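Local coordinates for nuclease NucT (Helicobacter pylori, PDB 6EHI), which belongs to the PLD-like family and has an alpha/beta fold with helices packed against a mixed central beta-sheet, at residues S52-G57 / P84-C89; S28-S33 / R56-Q61. The protein carries 1 engineered substitution. All coordinates share one frame; numbering follows the deposited sequence.

Contact 1 (S52-G57 / P84-C89)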
ATOM      1  N   SER A  52      13.470  13.896  15.509  1.00 21.54           N
ATOM      2  CA  SER A  52      14.150  13.381  16.684  1.00 21.41           C
ATOM      3  C   SER A  52      15.385  12.582  16.247  1.00 22.43           C
ATOM      4  O   SER A  52      16.464  12.734  16.765  1.00 22.86           O
ATOM      5  CB  SER A  52      13.200  12.478  17.487  1.00 24.81           C
ATOM      6  OG  SER A  52      13.858  12.025  18.665  1.00 34.79           O
ATOM      7  N   VAL A  53      15.226  11.726  15.242  1.00 20.52           N
ATOM      8  CA  VAL A  53      16.334  10.966  14.810  1.00 18.74           C
ATOM      9  C   VAL A  53      17.351  11.773  13.957  1.00 19.46           C
ATOM     10  O   VAL A  53      18.564  11.630  14.149  1.00 21.79           O
ATOM     11  CB  VAL A  53      15.867   9.634  14.185  1.00 20.80           C
ATOM     12  CG1 VAL A  53      15.342   9.865  12.792  1.00 20.77           C
ATOM     13  CG2 VAL A  53      16.979   8.623  14.256  1.00 22.37           C
ATOM     14  N   ALA A  54      16.885  12.691  13.095  1.00 19.25           N
ATOM     15  CA  ALA A  54      17.746  13.608  12.340  1.00 18.41           C
ATOM     16  C   ALA A  54      18.547  14.439  13.375  1.00 19.99           C
ATOM     17  O   ALA A  54      19.714  14.707  13.163  1.00 20.39           O
ATOM     18  CB  ALA A  54      16.938  14.552  11.459  1.00 20.82           C
ATOM     19  N   SER A  55      17.946  14.729  14.514  1.00 23.95           N
ATOM     20  CA  SER A  55      18.689  15.515  15.572  1.00 23.46           C
ATOM     21  C   SER A  55      19.874  14.741  16.178  1.00 23.65           C
ATOM     22  O   SER A  55      20.759  15.318  16.807  1.00 21.88           O
ATOM     23  CB  SER A  55      17.777  15.959  16.692  1.00 27.63           C
ATOM     24  OG  SER A  55      16.982  17.016  16.271  1.00 36.91           O
ATOM     25  N   ARG A  56      19.920  13.448  15.947  1.00 22.09           N
ATOM     26  CA  ARG A  56      20.977  12.593  16.496  1.00 25.31           C
ATOM     27  C   ARG A  56      22.063  12.339  15.450  1.00 23.14           C
ATOM     28  O   ARG A  56      22.987  11.561  15.706  1.00 26.91           O
ATOM     29  CB  ARG A  56      20.370  11.263  17.077  1.00 25.39           C
ATOM     30  CG  ARG A  56      19.566  11.460  18.361  1.00 27.19           C
ATOM     31  CD  ARG A  56      19.084  10.200  19.128  1.00 31.69           C
ATOM     32  NE  ARG A  56      18.377   9.201  18.305  1.00 37.63           N
ATOM     33  CZ  ARG A  56      18.985   8.165  17.677  1.00 42.80           C
ATOM     34  NH1 ARG A  56      18.280   7.281  16.974  1.00 36.54           N
ATOM     35  NH2 ARG A  56      20.304   7.994  17.732  1.00 47.47           N
ATOM     36  N   GLY A  57      21.956  12.966  14.276  1.00 23.68           N
ATOM     37  CA  GLY A  57      22.881  12.877  13.195  1.00 22.47           C
ATOM     38  C   GLY A  57      22.587  11.863  12.083  1.00 20.99           C
ATOM     39  O   GLY A  57      23.307  11.789  11.131  1.00 23.93           O
ATOM     40  N   PRO A  84      18.045  19.913   9.848  1.00 23.74           N
ATOM     41  CA  PRO A  84      19.354  19.277   9.746  1.00 25.82           C
ATOM     42  C   PRO A  84      19.288  17.803   9.356  1.00 22.84           C
ATOM     43  O   PRO A  84      18.390  17.071   9.812  1.00 23.15           O
ATOM     44  CB  PRO A  84      19.907  19.459  11.144  1.00 25.55           C
ATOM     45  CG  PRO A  84      19.398  20.809  11.462  1.00 27.20           C
ATOM     46  CD  PRO A  84      17.978  20.781  11.025  1.00 27.17           C
ATOM     47  N   ASN A  85      20.201  17.421   8.472  1.00 18.85           N
ATOM     48  CA  ASN A  85      20.395  16.047   7.981  1.00 20.23           C
ATOM     49  C   ASN A  85      19.187  15.555   7.185  1.00 18.94           C
ATOM     50  O   ASN A  85      19.079  14.363   6.957  1.00 21.12           O
ATOM     51  CB  ASN A  85      20.710  15.068   9.138  1.00 25.00           C
ATOM     52  CG  ASN A  85      21.842  15.571  10.046  1.00 28.27           C
ATOM     53  OD1 ASN A  85      21.700  15.698  11.272  1.00 28.00           O
ATOM     54  ND2 ASN A  85      22.959  15.805   9.449  1.00 22.01           N
ATOM     55  N   THR A  86      18.266  16.444   6.828  1.00 17.87           N
ATOM     56  CA  THR A  86      16.976  16.041   6.153  1.00 18.11           C
ATOM     57  C   THR A  86      16.888  16.622   4.745  1.00 18.51           C
ATOM     58  O   THR A  86      16.936  17.834   4.536  1.00 20.06           O
ATOM     59  CB  THR A  86      15.771  16.375   7.033  1.00 18.00           C
ATOM     60  OG1 THR A  86      16.087  15.878   8.356  1.00 18.99           O
ATOM     61  CG2 THR A  86      14.464  15.709   6.632  1.00 18.29           C
ATOM     62  N   LYS A  87      16.726  15.736   3.774  1.00 15.74           N
ATOM     63  CA  LYS A  87      16.562  16.036   2.345  1.00 17.58           C
ATOM     64  C   LYS A  87      15.108  15.740   2.035  1.00 16.20           C
ATOM     65  O   LYS A  87      14.672  14.611   2.220  1.00 20.32           O
ATOM     66  CB  LYS A  87      17.437  15.138   1.447  1.00 19.98           C
ATOM     67  CG  LYS A  87      17.389  15.566  -0.031  1.00 24.82           C
ATOM     68  CD  LYS A  87      18.033  14.533  -0.964  1.00 26.65           C
ATOM     69  CE  LYS A  87      17.976  14.865  -2.448  1.00 28.98           C
ATOM     70  NZ  LYS A  87      18.536  16.207  -2.769  1.00 29.38           N
ATOM     71  N   VAL A  88      14.360  16.718   1.564  1.00 17.93           N
ATOM     72  CA  VAL A  88      12.964  16.455   1.085  1.00 18.14           C
ATOM     73  C   VAL A  88      12.890  16.817  -0.375  1.00 18.24           C
ATOM     74  O   VAL A  88      13.588  17.747  -0.844  1.00 18.19           O
ATOM     75  CB  VAL A  88      11.893  17.176   1.917  1.00 17.73           C
ATOM     76  CG1 VAL A  88      12.007  16.828   3.362  1.00 17.59           C
ATOM     77  CG2 VAL A  88      11.925  18.675   1.662  1.00 20.86           C
ATOM     78  N   CYS A  89      12.068  16.099  -1.159  1.00 16.01           N
ATOM     79  CA  CYS A  89      11.897  16.412  -2.533  1.00 17.61           C
ATOM     80  C   CYS A  89      10.516  15.886  -3.042  1.00 18.77           C
ATOM     81  O   CYS A  89       9.783  15.268  -2.247  1.00 14.99           O
ATOM     82  CB  CYS A  89      13.103  15.832  -3.289  1.00 20.14           C
ATOM     83  SG  CYS A  89      13.120  13.994  -3.281  1.00 22.20           S
TER

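Contact 2 (S28-S33 / R56-Q61)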
ATOM      1  N   SER A  28      12.711   6.072  14.845  1.00 21.65           N
ATOM      2  CA  SER A  28      13.309   6.637  16.044  1.00 22.82           C
ATOM      3  C   SER A  28      14.578   5.979  16.430  1.00 25.15           C
ATOM      4  O   SER A  28      15.539   6.685  16.724  1.00 23.28           O
ATOM      5  CB  SER A  28      12.340   6.598  17.168  1.00 24.52           C
ATOM      6  OG  SER A  28      11.384   7.529  16.842  1.00 26.38           O
ATOM      7  N   SER A  29      14.640   4.654  16.320  1.00 24.33           N
ATOM      8  CA  SER A  29      15.837   3.946  16.692  1.00 25.16           C
ATOM      9  C   SER A  29      16.867   3.755  15.552  1.00 24.44           C
ATOM     10  O   SER A  29      17.827   3.023  15.728  1.00 22.06           O
ATOM     11  CB  SER A  29      15.445   2.616  17.358  1.00 27.41           C
ATOM     12  OG  SER A  29      14.592   2.872  18.499  1.00 32.99           O
ATOM     13  N   ALA A  30      16.667   4.311  14.350  1.00 22.28           N
ATOM     14  CA  ALA A  30      17.669   4.236  13.292  1.00 20.20           C
ATOM     15  C   ALA A  30      19.028   4.743  13.789  1.00 24.50           C
ATOM     16  O   ALA A  30      19.136   5.670  14.578  1.00 25.37           O
ATOM     17  CB  ALA A  30      17.304   5.006  12.028  1.00 19.71           C
ATOM     18  N   ARG A  31      20.041   4.054  13.352  1.00 23.84           N
ATOM     19  CA  ARG A  31      21.418   4.360  13.742  1.00 27.66           C
ATOM     20  C   ARG A  31      22.204   5.002  12.620  1.00 28.05           C
ATOM     21  O   ARG A  31      23.264   5.555  12.896  1.00 30.94           O
ATOM     22  CB  ARG A  31      22.158   3.069  14.150  1.00 28.47           C
ATOM     23  CG  ARG A  31      21.388   2.237  15.141  1.00 31.88           C
ATOM     24  CD  ARG A  31      22.197   1.049  15.643  1.00 32.58           C
ATOM     25  NE  ARG A  31      21.469   0.445  16.765  1.00 34.89           N
ATOM     26  CZ  ARG A  31      21.884  -0.616  17.476  1.00 33.70           C
ATOM     27  NH1 ARG A  31      23.047  -1.229  17.223  1.00 32.30           N
ATOM     28  NH2 ARG A  31      21.107  -1.061  18.466  1.00 36.75           N
ATOM     29  N   GLU A  32      21.724   4.911  11.364  1.00 26.84           N
ATOM     30  CA  GLU A  32      22.423   5.434  10.169  1.00 27.43           C
ATOM     31  C   GLU A  32      21.617   6.273   9.205  1.00 24.73           C
ATOM     32  O   GLU A  32      22.041   7.374   8.812  1.00 25.41           O
ATOM     33  CB  GLU A  32      22.958   4.252   9.332  1.00 29.26           C
ATOM     34  CG  GLU A  32      23.943   3.370  10.105  1.00 39.91           C
ATOM     35  CD  GLU A  32      25.226   4.106  10.440  1.00 45.32           C
ATOM     36  OE1 GLU A  32      25.650   4.925   9.589  1.00 54.99           O
ATOM     37  OE2 GLU A  32      25.817   3.857  11.518  1.00 55.08           O
ATOM     38  N   SER A  33      20.505   5.707   8.739  1.00 22.78           N
ATOM     39  CA  SER A  33      19.758   6.344   7.679  1.00 20.63           C
ATOM     40  C   SER A  33      18.287   5.972   7.655  1.00 17.99           C
ATOM     41  O   SER A  33      17.849   4.907   8.154  1.00 17.14           O
ATOM     42  CB  SER A  33      20.311   6.000   6.306  1.00 20.95           C
ATOM     43  OG  SER A  33      20.212   4.633   6.028  1.00 23.19           O
ATOM     44  N   ARG A  56      19.920  13.448  15.947  1.00 22.09           N
ATOM     45  CA  ARG A  56      20.977  12.593  16.496  1.00 25.31           C
ATOM     46  C   ARG A  56      22.063  12.339  15.450  1.00 23.14           C
ATOM     47  O   ARG A  56      22.987  11.561  15.706  1.00 26.91           O
ATOM     48  CB  ARG A  56      20.370  11.263  17.077  1.00 25.39           C
ATOM     49  CG  ARG A  56      19.566  11.460  18.361  1.00 27.19           C
ATOM     50  CD  ARG A  56      19.084  10.200  19.128  1.00 31.69           C
ATOM     51  NE  ARG A  56      18.377   9.201  18.305  1.00 37.63           N
ATOM     52  CZ  ARG A  56      18.985   8.165  17.677  1.00 42.80           C
ATOM     53  NH1 ARG A  56      18.280   7.281  16.974  1.00 36.54           N
ATOM     54  NH2 ARG A  56      20.304   7.994  17.732  1.00 47.47           N
ATOM     55  N   GLY A  57      21.956  12.966  14.276  1.00 23.68           N
ATOM     56  CA  GLY A  57      22.881  12.877  13.195  1.00 22.47           C
ATOM     57  C   GLY A  57      22.587  11.863  12.083  1.00 20.99           C
ATOM     58  O   GLY A  57      23.307  11.789  11.131  1.00 23.93           O
ATOM     59  N   ILE A  58      21.432  11.199  12.158  1.00 22.70           N
ATOM     60  CA  ILE A  58      21.025  10.264  11.097  1.00 22.85           C
ATOM     61  C   ILE A  58      20.584  11.019   9.866  1.00 21.65           C
ATOM     62  O   ILE A  58      19.872  12.032   9.961  1.00 21.77           O
ATOM     63  CB  ILE A  58      19.917   9.328  11.648  1.00 24.45           C
ATOM     64  CG1 ILE A  58      20.454   8.173  12.555  1.00 26.44           C
ATOM     65  CG2 ILE A  58      19.120   8.651  10.517  1.00 28.99           C
ATOM     66  CD1 ILE A  58      20.881   8.565  13.920  1.00 26.40           C
ATOM     67  N   LYS A  59      20.942  10.517   8.698  1.00 22.63           N
ATOM     68  CA  LYS A  59      20.569  11.123   7.432  1.00 23.26           C
ATOM     69  C   LYS A  59      19.169  10.637   7.031  1.00 21.07           C
ATOM     70  O   LYS A  59      18.952   9.452   6.881  1.00 21.19           O
ATOM     71  CB  LYS A  59      21.555  10.751   6.372  1.00 27.54           C
ATOM     72  CG  LYS A  59      22.932  11.364   6.669  1.00 35.90           C
ATOM     73  CD  LYS A  59      23.967  11.031   5.611  1.00 42.25           C
ATOM     74  CE  LYS A  59      24.227  12.229   4.715  1.00 48.85           C
ATOM     75  NZ  LYS A  59      25.296  11.824   3.751  1.00 53.03           N
ATOM     76  N   VAL A  60      18.275  11.585   6.762  1.00 20.36           N
ATOM     77  CA  VAL A  60      16.931  11.326   6.380  1.00 19.66           C
ATOM     78  C   VAL A  60      16.664  11.863   4.989  1.00 19.21           C
ATOM     79  O   VAL A  60      17.040  12.987   4.638  1.00 20.96           O
ATOM     80  CB  VAL A  60      15.992  11.982   7.373  1.00 20.95           C
ATOM     81  CG1 VAL A  60      14.576  11.722   6.979  1.00 19.70           C
ATOM     82  CG2 VAL A  60      16.282  11.473   8.757  1.00 21.68           C
ATOM     83  N   GLN A  61      16.027  11.058   4.163  1.00 16.00           N
ATOM     84  CA  GLN A  61      15.630  11.460   2.810  1.00 15.96           C
ATOM     85  C   GLN A  61      14.133  11.109   2.656  1.00 14.45           C
ATOM     86  O   GLN A  61      13.721  10.045   3.091  1.00 15.14           O
ATOM     87  CB  GLN A  61      16.412  10.674   1.806  1.00 17.47           C
ATOM     88  CG  GLN A  61      17.885  11.057   1.849  1.00 22.44           C
ATOM     89  CD  GLN A  61      18.767  10.161   1.005  1.00 27.04           C
ATOM     90  OE1 GLN A  61      18.635   8.928   1.049  1.00 32.48           O
ATOM     91  NE2 GLN A  61      19.635  10.778   0.173  1.00 25.98           N
TER
HETATM   92  O   HOH W   1      15.583   9.331  17.836  1.00 30.07           O

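Contact 1 (S52-G57 / P84-C89)
Thr86 turns its OG1 anti to its own carbonyl carbon, beside the backbone N (chi1 -48°), and that places the hydroxyl next to the methyl of Ala54, with Ala54 CB 3.5 Å from Thr86 OG1. Asn85 uses the same first-torsion arrangement, which brings CG to the side of Ala54 O. The methyl of Ala54 lies against two oxygens at once: besides the hydroxyl it meets a main-chain carbonyl, Ala54 CB standing 3.3 Å from Pro84 O. Those two oxygens are themselves joined, Thr86 OG1 donating to Pro84 O over 3.0 Å. The donor sits above the carbonyl plane, 48° out of it, and the bond ties the start of strand 86-91 back across Asn85. Beside this group, Ala54 O is 2.9 Å from Asn85 OD1 as modelled, but the amide is probably turned over, and a hydrogen bond here remains possible rather than proven. Ala54 O is already an acceptor, taking Gly57 N at 3.0 Å within the Schellman motif that ends the helix; the positive phi of Gly57 calls for glycine. Around the contact, Ala54 also packs on Tyr83 and Val60, and Ser55 OG bonds Tyr83 OH, so the residue before Pro84 is held to the turn after Ala54 as well. The chemistry is therefore a small methyl set against an internally bonded hydroxyl-carbonyl pair, next to a carbonyl, Ala54 O, that already takes Gly57 N and has beside it a polar Asn85 group whose bonding stays open.

Contact 2 (S28-S33 / R56-Q61)
Arg56 makes its direct hydrogen bonds to segment 28-33 with NH1, which gives one to each of two main-chain carbonyls: Arg56 NH1 is 2.8 Å from Ser28 O and 3.0 Å from Ala30 O. The Ser28 bond lies in the carbonyl plane and close to the guanidinium plane, whereas the Ala30 bond is tilted from both. A bend at chi3 (-51°) sets Arg56 NE, which donates to a water O 2.8 Å away; that water in turn donates to Ser28 O, closing a ring on the same edge of the guanidinium. Ile58 lies against the chain from Ala30 to Glu32. Ile58 CD1 rests 3.4 Å from Ala30 O, CG1 meets the Arg31 carbonyl carbon, and CG2 touches the Glu32 carbonyl and approaches Ala30 CB. Strand pairing then starts: Lys59 N makes a weak hydrogen bond of 3.3 Å to Glu32 O, and Ser33 CA comes within 3.3 Å of Lys59 O in a CA-H...O contact. Farther out, the Asp113 carboxylate accepts Arg31 N, Glu32 N and Ser33 N, holding the backbone of residues 31-33 just after the two carbonyls that Arg56 grips, while Val53 of helix 44-54 backs Ile58. With Ser33 and Lys59 paired in parallel and helix 44-54 lying between their strands in sequence, this is the entrance to both strands of a beta-alpha-beta crossover.

How the contacts relate
The two contacts lie with their centres about 7 Å apart, on the same side of the chain's centre, and share Arg56 and Gly57. Along the chain the order is 28-33, 52-57 running into 56-61, then 84-89. The turn after helix 44-54 thus serves contact 1 at its helix end and contact 2 as it enters strand 59-65. That strand lies between 33-38 and 86-91 in the sheet, the three running parallel. Val60 joins the contacts directly: Asn85 O is 2.9 Å from Val60 N and Lys87 N is 2.9 Å from Val60 O. Together they join the starts of three adjacent parallel strands, 33-38, 59-65 and 86-91, inside the sheet of the PLD-like fold.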